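Glycosyl transferase family 8 (Streptococcus pneumoniae, PDB 5GVW) transfers galactose from UDP-galactose to the terminal glucose of the already glycosylated serine-rich repeat protein PsrP, probably with manganese as cofactor. Local coordinates at residues L345-N350 against P368-D373. Residues are numbered along the deposited sequence; the frame is centred on the assembly and turned at random.
Sequences LYLDLN and PMIAFD
I370 CG1 nestles against the dimple formed by the L345 and L347 CD2 methyls, on one face of the neighbouring inner strands 345-348 and 369-372 of a six-stranded parallel sheet. It sits in the crowded position between backbone N and carbonyl carbon (chi1 62°), 3.8 Å from L345 CD2 and 3.7 Å from L347 CD2. The L345 side chain crosses I370 at about a right angle; that of L347 runs alongside it. Farther on, L349 CD2 comes obliquely against the F372 ring, 3.6 Å from F372 CD2. M397 of helix 395-403 touches L349, I370 and F372. On the other face M369 lies beside Y346; its SD makes an oblique Met-aromatic contact, 4.9 Å from the Y346 ring centroid, while D348 CB meets the ring edge in plane. Helix 356-364, the crossover of this beta-alpha-beta unit, covers Y346 and M369. Between the faces, Y346 N donates a hydrogen bond to P368 O, I370 N to Y346 O and D348 N to I370 O (2.9 Å). D348 OD1 makes a salt bridge with K354, and OD2 is hydrogen-bonded to the Y359 and Y385 hydroxyls. Backbone bonds thus set the register, and the chemistry implies an apolar interior with its one buried carboxylate probably balanced by K354.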
loop_
_atom_site.group_PDB
_atom_site.type_symbol
_atom_site.label_atom_id
_atom_site.label_comp_id
_atom_site.label_asym_id
_atom_site.label_seq_id
_atom_site.Cartn_x
_atom_site.Cartn_y
_atom_site.Cartn_z
ATOM N N LEU A 345 -28.931 -14.353 -15.513
ATOM C CA LEU A 345 -29.884 -13.552 -16.332
ATOM C C LEU A 345 -29.162 -12.515 -17.189
ATOM O O LEU A 345 -28.259 -11.860 -16.701
ATOM C CB LEU A 345 -30.830 -12.789 -15.406
ATOM C CG LEU A 345 -32.316 -12.553 -15.704
ATOM C CD1 LEU A 345 -32.871 -11.557 -14.688
ATOM C CD2 LEU A 345 -32.593 -12.113 -17.131
ATOM N N TYR A 346 -29.532 -12.369 -18.454
ATOM C CA TYR A 346 -28.996 -11.278 -19.267
ATOM C C TYR A 346 -30.010 -10.129 -19.255
ATOM O O TYR A 346 -31.181 -10.347 -19.550
ATOM C CB TYR A 346 -28.714 -11.731 -20.687
ATOM C CG TYR A 346 -27.965 -10.695 -21.491
ATOM C CD1 TYR A 346 -28.646 -9.749 -22.235
ATOM C CD2 TYR A 346 -26.574 -10.634 -21.470
ATOM C CE1 TYR A 346 -27.962 -8.791 -22.950
ATOM C CE2 TYR A 346 -25.891 -9.665 -22.179
ATOM C CZ TYR A 346 -26.578 -8.746 -22.914
ATOM O OH TYR A 346 -25.920 -7.753 -23.640
ATOM N N LEU A 347 -29.572 -8.919 -18.880
ATOM C CA LEU A 347 -30.444 -7.752 -18.879
ATOM C C LEU A 347 -30.100 -6.964 -20.118
ATOM O O LEU A 347 -29.042 -6.393 -20.209
ATOM C CB LEU A 347 -30.212 -6.926 -17.622
ATOM C CG LEU A 347 -30.378 -7.685 -16.301
ATOM C CD1 LEU A 347 -30.071 -6.751 -15.143
ATOM C CD2 LEU A 347 -31.771 -8.261 -16.107
ATOM N N ASP A 348 -30.977 -6.963 -21.103
ATOM C CA ASP A 348 -30.679 -6.304 -22.384
ATOM C C ASP A 348 -31.158 -4.859 -22.238
ATOM O O ASP A 348 -32.241 -4.507 -22.694
ATOM C CB ASP A 348 -31.346 -7.036 -23.563
ATOM C CG ASP A 348 -30.999 -6.419 -24.918
ATOM O OD1 ASP A 348 -30.137 -5.538 -24.979
ATOM O OD2 ASP A 348 -31.610 -6.796 -25.934
ATOM N N LEU A 349 -30.343 -4.059 -21.555
ATOM C CA LEU A 349 -30.657 -2.679 -21.186
ATOM C C LEU A 349 -29.921 -1.616 -22.011
ATOM O O LEU A 349 -30.236 -0.440 -21.891
ATOM C CB LEU A 349 -30.346 -2.446 -19.699
ATOM C CG LEU A 349 -30.790 -3.514 -18.709
ATOM C CD1 LEU A 349 -30.355 -3.241 -17.283
ATOM C CD2 LEU A 349 -32.283 -3.624 -18.770
ATOM N N ASN A 350 -28.942 -1.989 -22.827
ATOM C CA ASN A 350 -28.145 -0.955 -23.528
ATOM C C ASN A 350 -28.978 -0.273 -24.607
ATOM O O ASN A 350 -29.929 -0.847 -25.094
ATOM C CB ASN A 350 -26.795 -1.466 -24.073
ATOM C CG ASN A 350 -26.929 -2.624 -25.049
ATOM O OD1 ASN A 350 -27.504 -3.659 -24.727
ATOM N ND2 ASN A 350 -26.347 -2.465 -26.246
ATOM N N PRO A 368 -31.792 -17.028 -19.961
ATOM C CA PRO A 368 -32.935 -16.119 -20.078
ATOM C C PRO A 368 -32.486 -14.667 -20.345
ATOM O O PRO A 368 -31.395 -14.271 -19.945
ATOM C CB PRO A 368 -33.618 -16.237 -18.704
ATOM C CG PRO A 368 -32.556 -16.720 -17.784
ATOM C CD PRO A 368 -31.722 -17.641 -18.624
ATOM N N MET A 369 -33.304 -13.895 -21.034
ATOM C CA MET A 369 -32.941 -12.521 -21.350
ATOM C C MET A 369 -34.195 -11.688 -21.261
ATOM O O MET A 369 -35.179 -12.043 -21.884
ATOM C CB MET A 369 -32.336 -12.446 -22.742
ATOM C CG MET A 369 -32.121 -11.043 -23.277
ATOM S SD MET A 369 -31.192 -10.998 -24.829
ATOM C CE MET A 369 -32.156 -12.138 -25.833
ATOM N N ILE A 370 -34.153 -10.611 -20.470
ATOM C CA ILE A 370 -35.248 -9.654 -20.354
ATOM C C ILE A 370 -34.844 -8.247 -20.830
ATOM O O ILE A 370 -33.655 -7.957 -21.060
ATOM C CB ILE A 370 -35.846 -9.619 -18.924
ATOM C CG1 ILE A 370 -34.823 -9.172 -17.893
ATOM C CG2 ILE A 370 -36.409 -10.994 -18.564
ATOM C CD1 ILE A 370 -35.395 -9.070 -16.496
ATOM N N ALA A 371 -35.846 -7.390 -21.007
ATOM C CA ALA A 371 -35.611 -6.005 -21.390
ATOM C C ALA A 371 -36.705 -5.053 -20.929
ATOM O O ALA A 371 -37.737 -5.466 -20.383
ATOM C CB ALA A 371 -35.394 -5.881 -22.900
ATOM N N PHE A 372 -36.396 -3.769 -21.064
ATOM C CA PHE A 372 -37.371 -2.699 -20.973
ATOM C C PHE A 372 -37.966 -2.463 -22.343
ATOM O O PHE A 372 -37.261 -2.575 -23.334
ATOM C CB PHE A 372 -36.752 -1.387 -20.440
ATOM C CG PHE A 372 -36.410 -1.425 -18.980
ATOM C CD1 PHE A 372 -37.410 -1.567 -18.019
ATOM C CD2 PHE A 372 -35.090 -1.320 -18.552
ATOM C CE1 PHE A 372 -37.089 -1.614 -16.662
ATOM C CE2 PHE A 372 -34.774 -1.371 -17.204
ATOM C CZ PHE A 372 -35.768 -1.514 -16.258
ATOM N N ASP A 373 -39.251 -2.100 -22.368
ATOM C CA ASP A 373 -39.970 -1.701 -23.594
ATOM C C ASP A 373 -39.188 -0.777 -24.511
ATOM O O ASP A 373 -39.334 -0.863 -25.717
ATOM C CB ASP A 373 -41.365 -1.069 -23.293
ATOM C CG ASP A 373 -41.310 0.151 -22.321
ATOM O OD1 ASP A 373 -40.457 1.059 -22.466
ATOM O OD2 ASP A 373 -42.141 0.203 -21.378
#